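Side-chain contacts in alpha-1,3-glucanase (Bacillus circulans, PDB 5ZRU), which hydrolyses alpha-1,3-glucan as a family GH87 glycoside hydrolase, this chain being its catalytic unit, while the whole protein probably also binds carbohydrate: residues A[10-15]-A[455-460]; A[368-371]-A[377-380]. All coordinates share one frame; numbering follows the deposited sequence.

Contact 1 lies toward the surface, its centre about 15 Å from the centre of the chain, whereas contact 2 is buried about 4 Å from it. Both involve the parallel beta-helix of the catalytic unit, in different ways: contact 1 lays the N-terminal loop 10-15 on the outside of one strand, and contact 2 joins two faces of the helix across its interior. The chemistry follows this placement, with an arginine, a hydroxyl and a water in contact 1 and aliphatic carbons against a glycine in contact 2. The two centres are about 13 Å apart, and the loop of contact 1 touches segment 368-371 just before its strand begins, A14 CB packing on S368 O at 3.5 Å.

Contact 1: residues A[10-15]-A[455-460]; sequences AQRGAS and DTTIIN
R12 NH1 is gripped by two partners: it donates to T457 OG1 at 2.9 Å with an N-H...O angle of 152°, and it makes a salt bridge to D493 OD2 on strand 487-495. The hydroxyl oxygen lies at the edge of the guanidinium, only 12° out of its plane, although the bond itself is somewhat bent. R12 CG is anti to its carbonyl carbon (chi1 -58°) and the chain runs extended to NE, which carries the guanidinium out to the strand, while T457 OG1 stands anti to its own carbonyl carbon, and the two side chains meet at about a right angle. One face of the guanidinium lies against the D455-T456 peptide, with T456 N over its centre, 3.5 Å above the plane. D455 C lies 3.3 Å above the same plane, nearer the rim. The carbonyl oxygens of this corner, D455 O and T456 O, come close to NE and NH1 but at angles too poor for bonding. NE is served instead by water 1, which accepts from it at 2.9 Å. The same water donates to D455 OD1 at 2.8 Å, joining two opposite charges that stop short of a salt bridge, with R12 NH2 4.3 Å from D455 OD1. With an alanine here, D493 would probably be left without its charged mate, T457 OG1 without this donor, and the peptide face uncovered. Further along the loop, G13 shares a backbone hydrogen bond with H422, and A14 N bonds to T400 OG1. The loop, which leads to strand 19-21, is thus fastened along the outside of the parallel beta-helix, where the chain corner at D455 opens into a strand flanked by strands 424-426 and 487-495.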
loop_
_atom_site.group_PDB
_atom_site.type_symbol
_atom_site.label_atom_id
_atom_site.label_comp_id
_atom_site.label_asym_id
_atom_site.label_seq_id
_atom_site.Cartn_x
_atom_site.Cartn_y
_atom_site.Cartn_z
ATOM N N ALA A 10 -5.287 -17.569 1.278
ATOM C CA ALA A 10 -5.174 -17.727 2.715
ATOM C C ALA A 10 -6.539 -17.510 3.366
ATOM O O ALA A 10 -7.489 -17.029 2.741
ATOM C CB ALA A 10 -4.154 -16.740 3.279
ATOM N N GLN A 11 -6.633 -17.886 4.640
ATOM C CA GLN A 11 -7.855 -17.621 5.390
ATOM C C GLN A 11 -8.089 -16.121 5.538
ATOM O O GLN A 11 -9.204 -15.638 5.324
ATOM C CB GLN A 11 -7.773 -18.314 6.751
ATOM C CG GLN A 11 -8.850 -17.917 7.741
ATOM C CD GLN A 11 -8.492 -18.323 9.165
ATOM O OE1 GLN A 11 -8.794 -19.439 9.600
ATOM N NE2 GLN A 11 -7.835 -17.415 9.900
ATOM N N ARG A 12 -7.045 -15.369 5.894
ATOM C CA ARG A 12 -7.074 -13.909 5.888
ATOM C C ARG A 12 -5.744 -13.407 5.349
ATOM O O ARG A 12 -4.699 -14.015 5.587
ATOM C CB ARG A 12 -7.306 -13.317 7.280
ATOM C CG ARG A 12 -8.598 -13.799 7.903
ATOM C CD ARG A 12 -8.813 -13.211 9.282
ATOM N NE ARG A 12 -10.094 -13.672 9.806
ATOM C CZ ARG A 12 -10.569 -13.348 10.998
ATOM N NH1 ARG A 12 -9.873 -12.538 11.787
ATOM N NH2 ARG A 12 -11.744 -13.831 11.390
ATOM N N GLY A 13 -5.795 -12.294 4.622
ATOM C CA GLY A 13 -4.607 -11.753 3.996
ATOM C C GLY A 13 -4.315 -12.400 2.655
ATOM O O GLY A 13 -5.013 -13.307 2.182
ATOM N N ALA A 14 -3.239 -11.916 2.039
ATOM C CA ALA A 14 -2.802 -12.374 0.729
ATOM C C ALA A 14 -1.970 -13.642 0.845
ATOM O O ALA A 14 -1.332 -13.903 1.869
ATOM C CB ALA A 14 -1.978 -11.284 0.029
ATOM N N SER A 15 -1.979 -14.432 -0.223
ATOM C CA SER A 15 -1.156 -15.636 -0.321
ATOM C C SER A 15 -0.051 -15.352 -1.328
ATOM O O SER A 15 -0.318 -15.214 -2.527
ATOM C CB SER A 15 -1.983 -16.853 -0.736
ATOM O OG SER A 15 -1.146 -17.997 -0.807
ATOM N N ASP A 455 -14.186 -10.794 8.522
ATOM C CA ASP A 455 -13.158 -11.823 8.494
ATOM C C ASP A 455 -11.771 -11.207 8.396
ATOM O O ASP A 455 -10.985 -11.526 7.509
ATOM C CB ASP A 455 -13.429 -12.801 7.347
ATOM C CG ASP A 455 -14.708 -13.580 7.560
ATOM O OD1 ASP A 455 -14.679 -14.541 8.358
ATOM O OD2 ASP A 455 -15.746 -13.210 6.966
ATOM N N THR A 456 -11.473 -10.295 9.313
ATOM C CA THR A 456 -10.293 -9.459 9.139
ATOM C C THR A 456 -9.547 -9.349 10.457
ATOM O O THR A 456 -10.163 -9.217 11.516
ATOM C CB THR A 456 -10.686 -8.075 8.604
ATOM O OG1 THR A 456 -11.115 -8.201 7.240
ATOM C CG2 THR A 456 -9.512 -7.082 8.670
ATOM N N THR A 457 -8.222 -9.435 10.384
ATOM C CA THR A 457 -7.341 -9.303 11.536
ATOM C C THR A 457 -6.583 -7.989 11.435
ATOM O O THR A 457 -6.019 -7.672 10.383
ATOM C CB THR A 457 -6.363 -10.476 11.611
ATOM O OG1 THR A 457 -7.112 -11.677 11.802
ATOM C CG2 THR A 457 -5.374 -10.304 12.773
ATOM N N ILE A 458 -6.593 -7.231 12.529
ATOM C CA ILE A 458 -5.994 -5.906 12.614
ATOM C C ILE A 458 -4.995 -5.942 13.753
ATOM O O ILE A 458 -5.330 -6.408 14.849
ATOM C CB ILE A 458 -7.063 -4.825 12.870
ATOM C CG1 ILE A 458 -7.994 -4.690 11.665
ATOM C CG2 ILE A 458 -6.402 -3.509 13.271
ATOM C CD1 ILE A 458 -9.307 -3.946 11.981
ATOM N N ILE A 459 -3.774 -5.461 13.508
ATOM C CA ILE A 459 -2.688 -5.597 14.477
ATOM C C ILE A 459 -1.922 -4.281 14.576
ATOM O O ILE A 459 -1.518 -3.714 13.555
ATOM C CB ILE A 459 -1.724 -6.745 14.101
ATOM C CG1 ILE A 459 -2.474 -8.071 13.974
ATOM C CG2 ILE A 459 -0.599 -6.881 15.142
ATOM C CD1 ILE A 459 -1.584 -9.242 13.533
ATOM N N ASN A 460 -1.719 -3.802 15.808
ATOM C CA ASN A 460 -0.843 -2.657 16.080
ATOM C C ASN A 460 -1.300 -1.393 15.354
ATOM O O ASN A 460 -0.475 -0.578 14.933
ATOM C CB ASN A 460 0.612 -2.956 15.700
ATOM C CG ASN A 460 1.204 -4.111 16.466
ATOM O OD1 ASN A 460 0.785 -4.419 17.575
ATOM N ND2 ASN A 460 2.201 -4.759 15.868
HETATM O O HOH W 1 -12.100 -15.534 9.000
#

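Contact 2: residues A[368-371]-A[377-380]; sequences SSIR and GLAV
The backbones of 368-371 and 377-380 come nearest at I370 and G377, whose CA atoms are 6.2 Å apart, and they do not pair: strand 369-371 is bonded to 345-347 and 400-402, strand 378-381 to 354-357 and 411-412. They are two walls of one parallel beta-helix, facing each other across its inside. I370 supplies most of the contact, and its two branches do separate jobs. With chi1 at -46°, CG2 is anti to the backbone N and rests on the glycine, 3.7 Å from G377 O and 3.8 Å from G377 CA. The other branch is turned to the leucine, where CG1 and CD1 share a single methyl: I370 CD1 lies 3.8 Å from L378 CD2. The CB of L378 does not point at I370, but the end of the side chain swings in and crosses the isoleucine at about a right angle. G377 suits the close approach, because a CB built on it would point at I370 and stand only 3.4 Å from I370 CG2. I401, on the adjoining strand 400-402, touches both I370 and L378, and F396 and V354 also border the leucine. D375, two residues before G377, binds a calcium ion together with D352, and that ion lies about 8 Å from G377, which places the packing near a metal site. R371, next to I370, instead meets E139, E172 and E402 in salt bridges. Since the two segments meet only through aliphatic carbons and one backbone carbonyl, with every touching residue buried, the contact probably rests on close fit and exclusion of water rather than on directional bonds.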
loop_
_atom_site.group_PDB
_atom_site.type_symbol
_atom_site.label_atom_id
_atom_site.label_comp_id
_atom_site.label_asym_id
_atom_site.label_seq_id
_atom_site.Cartn_x
_atom_site.Cartn_y
_atom_site.Cartn_z
ATOM N N SER A 368 -3.379 -9.283 -2.689
ATOM C CA SER A 368 -2.301 -8.359 -3.000
ATOM C C SER A 368 -1.625 -7.870 -1.726
ATOM O O SER A 368 -2.204 -7.872 -0.638
ATOM C CB SER A 368 -2.819 -7.169 -3.815
ATOM O OG SER A 368 -3.261 -7.596 -5.101
ATOM N N SER A 369 -0.370 -7.465 -1.890
ATOM C CA SER A 369 0.443 -6.907 -0.820
ATOM C C SER A 369 0.423 -5.396 -0.986
ATOM O O SER A 369 0.891 -4.883 -2.006
ATOM C CB SER A 369 1.874 -7.451 -0.894
ATOM O OG SER A 369 2.773 -6.678 -0.100
ATOM N N ILE A 370 -0.160 -4.693 -0.009
ATOM C CA ILE A 370 -0.345 -3.242 -0.055
ATOM C C ILE A 370 0.483 -2.684 1.095
ATOM O O ILE A 370 0.062 -2.782 2.248
ATOM C CB ILE A 370 -1.822 -2.850 0.091
ATOM C CG1 ILE A 370 -2.706 -3.721 -0.826
ATOM C CG2 ILE A 370 -2.014 -1.335 -0.156
ATOM C CD1 ILE A 370 -2.432 -3.541 -2.311
ATOM N N ARG A 371 1.659 -2.114 0.816
ATOM C CA ARG A 371 2.610 -1.881 1.901
ATOM C C ARG A 371 3.252 -0.503 1.824
ATOM O O ARG A 371 3.708 -0.089 0.758
ATOM C CB ARG A 371 3.711 -2.960 1.903
ATOM C CG ARG A 371 4.650 -2.863 3.102
ATOM C CD ARG A 371 5.771 -3.911 3.037
ATOM N NE ARG A 371 5.270 -5.275 3.112
ATOM C CZ ARG A 371 5.903 -6.344 2.626
ATOM N NH1 ARG A 371 7.063 -6.223 1.987
ATOM N NH2 ARG A 371 5.350 -7.539 2.754
ATOM N N GLY A 377 -4.487 2.838 1.904
ATOM C CA GLY A 377 -3.935 1.717 1.160
ATOM C C GLY A 377 -4.842 1.344 0.004
ATOM O O GLY A 377 -4.426 1.327 -1.157
ATOM N N LEU A 378 -6.100 1.070 0.328
ATOM C CA LEU A 378 -7.138 0.770 -0.651
ATOM C C LEU A 378 -8.331 1.658 -0.339
ATOM O O LEU A 378 -8.850 1.626 0.782
ATOM C CB LEU A 378 -7.540 -0.710 -0.594
ATOM C CG LEU A 378 -6.412 -1.747 -0.706
ATOM C CD1 LEU A 378 -6.977 -3.142 -0.481
ATOM C CD2 LEU A 378 -5.705 -1.662 -2.064
ATOM N N ALA A 379 -8.772 2.440 -1.316
ATOM C CA ALA A 379 -9.829 3.406 -1.052
ATOM C C ALA A 379 -10.852 3.419 -2.175
ATOM O O ALA A 379 -10.509 3.229 -3.345
ATOM C CB ALA A 379 -9.259 4.821 -0.884
ATOM N N VAL A 380 -12.108 3.693 -1.808
ATOM C CA VAL A 380 -13.164 4.037 -2.760
ATOM C C VAL A 380 -13.578 5.480 -2.486
ATOM O O VAL A 380 -14.270 5.763 -1.501
ATOM C CB VAL A 380 -14.377 3.102 -2.660
ATOM C CG1 VAL A 380 -15.463 3.550 -3.661
ATOM C CG2 VAL A 380 -13.966 1.683 -2.923
#